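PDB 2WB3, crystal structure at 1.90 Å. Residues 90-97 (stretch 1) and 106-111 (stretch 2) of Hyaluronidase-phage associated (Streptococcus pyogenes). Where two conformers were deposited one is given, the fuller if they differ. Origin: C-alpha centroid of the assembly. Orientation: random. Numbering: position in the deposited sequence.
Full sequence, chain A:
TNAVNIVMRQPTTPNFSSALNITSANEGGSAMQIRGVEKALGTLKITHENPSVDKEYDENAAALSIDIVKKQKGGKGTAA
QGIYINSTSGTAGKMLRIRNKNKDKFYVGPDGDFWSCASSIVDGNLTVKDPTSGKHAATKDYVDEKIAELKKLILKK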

ATOM      1  N   GLY A  90       3.639  13.840  29.351  1.00 29.84           N
ATOM      2  CA  GLY A  90       3.982  13.178  30.608  1.00 28.46           C
ATOM      3  C   GLY A  90       3.148  11.890  30.829  1.00 28.71           C
ATOM      4  O   GLY A  90       1.899  11.914  30.724  1.00 28.60           O
ATOM      5  N   THR A  91       3.816  10.796  31.145  1.00 26.79           N
ATOM      6  CA  THR A  91       3.127   9.530  31.374  1.00 25.47           C
ATOM      7  C   THR A  91       3.426   8.967  32.752  1.00 25.79           C
ATOM      8  O   THR A  91       4.529   9.151  33.307  1.00 26.58           O
ATOM      9  CB  THR A  91       3.466   8.485  30.269  1.00 25.17           C
ATOM     10  OG1 THR A  91       2.614   7.319  30.441  1.00 25.01           O
ATOM     11  CG2 THR A  91       4.929   8.102  30.340  1.00 22.13           C
ATOM     12  N   ALA A  92       2.460   8.236  33.302  1.00 25.44           N
ATOM     13  CA  ALA A  92       2.704   7.489  34.518  1.00 25.52           C
ATOM     14  C   ALA A  92       3.221   6.083  34.178  1.00 24.42           C
ATOM     15  O   ALA A  92       3.672   5.388  35.043  1.00 26.16           O
ATOM     16  CB  ALA A  92       1.411   7.401  35.343  1.00 26.04           C
ATOM     17  N   GLY A  93       3.190   5.652  32.925  1.00 23.96           N
ATOM     18  CA  GLY A  93       3.622   4.254  32.648  1.00 23.69           C
ATOM     19  C   GLY A  93       5.124   4.107  32.544  1.00 25.32           C
ATOM     20  O   GLY A  93       5.861   5.110  32.384  1.00 25.04           O
ATOM     21  N   LYS A  94       5.582   2.862  32.600  0.50 24.44           N
ATOM     22  CA  LYS A  94       6.997   2.519  32.475  0.50 24.43           C
ATOM     23  C   LYS A  94       7.476   2.888  31.073  0.50 24.27           C
ATOM     24  O   LYS A  94       6.799   2.631  30.098  0.50 24.35           O
ATOM     25  CB  LYS A  94       7.178   1.011  32.753  0.50 24.31           C
ATOM     26  CG  LYS A  94       6.813   0.619  34.207  0.50 24.54           C
ATOM     27  CD  LYS A  94       6.195  -0.790  34.292  0.50 27.45           C
ATOM     28  CE  LYS A  94       5.361  -1.031  35.600  0.50 29.24           C
ATOM     29  NZ  LYS A  94       3.860  -1.120  35.432  0.50 30.86           N
ATOM     30  N   MET A  95       8.631   3.517  30.961  1.00 24.32           N
ATOM     31  CA  MET A  95       9.107   3.928  29.640  1.00 23.24           C
ATOM     32  C   MET A  95       9.644   2.710  28.814  1.00 23.17           C
ATOM     33  O   MET A  95       9.515   2.670  27.579  1.00 22.91           O
ATOM     34  CB  MET A  95      10.183   4.999  29.812  1.00 25.60           C
ATOM     35  CG  MET A  95       9.758   6.193  30.704  1.00 24.43           C
ATOM     36  SD  MET A  95       8.249   6.979  30.117  1.00 38.21           S
ATOM     37  CE  MET A  95       8.830   7.716  28.641  1.00 25.39           C
ATOM     38  N   LEU A  96      10.233   1.743  29.514  1.00 22.57           N
ATOM     39  CA  LEU A  96      10.781   0.522  28.912  1.00 22.48           C
ATOM     40  C   LEU A  96      10.446  -0.607  29.894  1.00 22.74           C
ATOM     41  O   LEU A  96      10.810  -0.550  31.092  1.00 23.53           O
ATOM     42  CB  LEU A  96      12.315   0.638  28.669  1.00 22.82           C
ATOM     43  CG  LEU A  96      13.026  -0.711  28.383  1.00 23.37           C
ATOM     44  CD1 LEU A  96      12.453  -1.279  27.084  1.00 21.08           C
ATOM     45  CD2 LEU A  96      14.554  -0.584  28.330  1.00 24.71           C
ATOM     46  N   ARG A  97       9.680  -1.586  29.429  1.00 23.68           N
ATOM     47  CA  ARG A  97       9.306  -2.689  30.273  1.00 23.15           C
ATOM     48  C   ARG A  97       9.669  -4.007  29.609  1.00 22.92           C
ATOM     49  O   ARG A  97       9.183  -4.300  28.548  1.00 22.71           O
ATOM     50  CB  ARG A  97       7.805  -2.655  30.524  1.00 23.57           C
ATOM     51  CG  ARG A  97       7.333  -3.740  31.482  1.00 27.47           C
ATOM     52  CD  ARG A  97       5.911  -3.432  31.954  1.00 30.72           C
ATOM     53  NE  ARG A  97       5.361  -4.517  32.732  1.00 37.57           N
ATOM     54  CZ  ARG A  97       4.053  -4.717  32.948  1.00 43.37           C
ATOM     55  NH1 ARG A  97       3.124  -3.890  32.443  1.00 42.09           N
ATOM     56  NH2 ARG A  97       3.667  -5.763  33.675  1.00 43.00           N
ATOM     57  N   PHE A 106      13.058  -6.517  33.721  1.00 27.65           N
ATOM     58  CA  PHE A 106      13.798  -5.266  33.781  1.00 26.16           C
ATOM     59  C   PHE A 106      12.845  -4.178  33.372  1.00 25.32           C
ATOM     60  O   PHE A 106      12.086  -4.363  32.434  1.00 25.22           O
ATOM     61  CB  PHE A 106      14.966  -5.309  32.760  1.00 26.02           C
ATOM     62  CG  PHE A 106      15.819  -4.055  32.742  1.00 25.09           C
ATOM     63  CD1 PHE A 106      16.965  -3.971  33.507  1.00 26.06           C
ATOM     64  CD2 PHE A 106      15.506  -2.983  31.924  1.00 27.16           C
ATOM     65  CE1 PHE A 106      17.736  -2.828  33.495  1.00 25.14           C
ATOM     66  CE2 PHE A 106      16.296  -1.811  31.914  1.00 25.31           C
ATOM     67  CZ  PHE A 106      17.418  -1.761  32.702  1.00 28.11           C
ATOM     68  N   TYR A 107      12.883  -3.031  34.025  1.00 24.99           N
ATOM     69  CA  TYR A 107      12.160  -1.878  33.511  1.00 24.79           C
ATOM     70  C   TYR A 107      12.829  -0.559  33.828  1.00 24.31           C
ATOM     71  O   TYR A 107      13.645  -0.458  34.750  1.00 25.43           O
ATOM     72  CB  TYR A 107      10.708  -1.879  34.008  1.00 25.06           C
ATOM     73  CG  TYR A 107      10.500  -1.666  35.491  1.00 29.60           C
ATOM     74  CD1 TYR A 107      10.656  -0.389  36.078  1.00 30.35           C
ATOM     75  CD2 TYR A 107      10.082  -2.725  36.306  1.00 31.11           C
ATOM     76  CE1 TYR A 107      10.415  -0.192  37.436  1.00 34.02           C
ATOM     77  CE2 TYR A 107       9.840  -2.531  37.670  1.00 34.29           C
ATOM     78  CZ  TYR A 107       9.999  -1.272  38.212  1.00 34.97           C
ATOM     79  OH  TYR A 107       9.789  -1.116  39.561  1.00 40.63           O
ATOM     80  N   VAL A 108      12.455   0.462  33.067  1.00 23.40           N
ATOM     81  CA  VAL A 108      12.825   1.829  33.348  1.00 23.95           C
ATOM     82  C   VAL A 108      11.503   2.599  33.581  1.00 23.98           C
ATOM     83  O   VAL A 108      10.629   2.630  32.734  1.00 24.14           O
ATOM     84  CB  VAL A 108      13.598   2.441  32.184  1.00 23.92           C
ATOM     85  CG1 VAL A 108      13.825   3.947  32.421  1.00 24.21           C
ATOM     86  CG2 VAL A 108      14.952   1.725  32.025  1.00 22.53           C
ATOM     87  N   GLY A 109      11.331   3.157  34.766  1.00 25.06           N
ATOM     88  CA  GLY A 109      10.089   3.839  35.053  1.00 26.53           C
ATOM     89  C   GLY A 109      10.068   5.255  34.549  1.00 27.40           C
ATOM     90  O   GLY A 109      11.087   5.767  34.033  1.00 28.03           O
ATOM     91  N   PRO A 110       8.910   5.917  34.712  1.00 28.26           N
ATOM     92  CA  PRO A 110       8.694   7.245  34.214  1.00 29.12           C
ATOM     93  C   PRO A 110       9.633   8.277  34.830  1.00 30.11           C
ATOM     94  O   PRO A 110       9.814   9.326  34.226  1.00 32.91           O
ATOM     95  CB  PRO A 110       7.225   7.533  34.584  1.00 28.39           C
ATOM     96  CG  PRO A 110       6.893   6.561  35.601  1.00 30.29           C
ATOM     97  CD  PRO A 110       7.697   5.344  35.322  1.00 27.74           C
ATOM     98  N   ASP A 111      10.222   8.006  36.001  1.00 31.26           N
ATOM     99  CA  ASP A 111      11.216   8.916  36.606  1.00 32.45           C
ATOM    100  C   ASP A 111      12.621   8.537  36.259  1.00 31.50           C
ATOM    101  O   ASP A 111      13.558   9.189  36.674  1.00 31.37           O
ATOM    102  CB  ASP A 111      11.060   8.998  38.123  1.00 33.49           C
ATOM    103  CG  ASP A 111       9.731   9.587  38.500  1.00 38.73           C
ATOM    104  OD1 ASP A 111       9.445  10.723  38.068  1.00 44.61           O
ATOM    105  OD2 ASP A 111       8.940   8.877  39.129  1.00 43.02           O
TER

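Two segments of one chain meet here as the end of an antiparallel strand pair that gives way, on both sides, to loop. Phe106 opens the second stretch within the strand. Its CA-to-CB bond points sideways relative to the first stretch, but with chi1 at 180° (t) the ring comes nearer to it. The ring meets Leu96 at its edge, near the ring plane, with CE2 4.2 Å from CD2 of Leu96. This is an ordinary van der Waals distance, and a large apolar ring suits a buried position beside a leucine methyl group.

Tyr107 pairs with Arg97 in a non-hydrogen-bonded bridge, their CA atoms 4.4 Å apart. At such a pair the backbone N-H and C=O groups of both residues turn away from one another, so the contact falls to carbon atoms: Arg97 CA lies 4.1 Å from Tyr107 CB. The two side chains share one face of the sheet. Both residues are partly exposed, which suits side chains that combine a long apolar portion with a polar end. The tyrosine ring, with chi1 at 67° (p), also approaches Lys94, whose CG lies 4.4 Å from CD1 in an oblique position. The backbone of Tyr107 contributes as well: its CA is 3.1 Å from Leu96 O, a CA-H...O contact that accompanies the stronger bond accepted by the same oxygen.

That stronger bond comes from Val108, whose N donates to Leu96 O at 2.8 Å with a nearly straight angle of 162°. In return, Val108 O accepts from two successive amides. Met95 N is 2.8 Å from Val108 O, but its N-H meets the oxygen at 131°; Leu96 N is 3.4 Å from the same oxygen, a weak bond despite its good angle of 167°. The short bond is therefore the more bent, and the straighter one is long. Leu96 and Val108 form the hydrogen-bonded pair of the ladder, and their side chains lie on the face opposite that of Arg97 and Tyr107. Their CB atoms are 4.2 Å apart, so two buried aliphatic residues pack directly across the strands.

Gly109 leaves the strand and passes close to Lys94, with the two CA atoms 4.2 Å apart. A CB here would point away from the first stretch and would clash with Pro110 CD, at 2.9 Å; the absence of a side chain thus fits the approach to the following proline. Met95 lies beside the carbonyl of Gly109, its CG 3.6 Å from Gly109 O.

Pro110 has the largest area covered by the other stretch. Its ring lies against a run of backbone carbonyls: Thr91 O is 3.4 Å from CB, Ala92 O 3.5 Å from CG and Gly93 O 3.5 Å from CD. Proline has no amide hydrogen to donate, and its compact ring instead offers carbon surface to this loop. Nearby, Met95 CG packs 3.8 Å from Pro110 CA. The loop is itself braced by Gly93 N, which donates to Thr91 OG1 at 3.0 Å. Asp111, exposed and out of contact, ends the stretch.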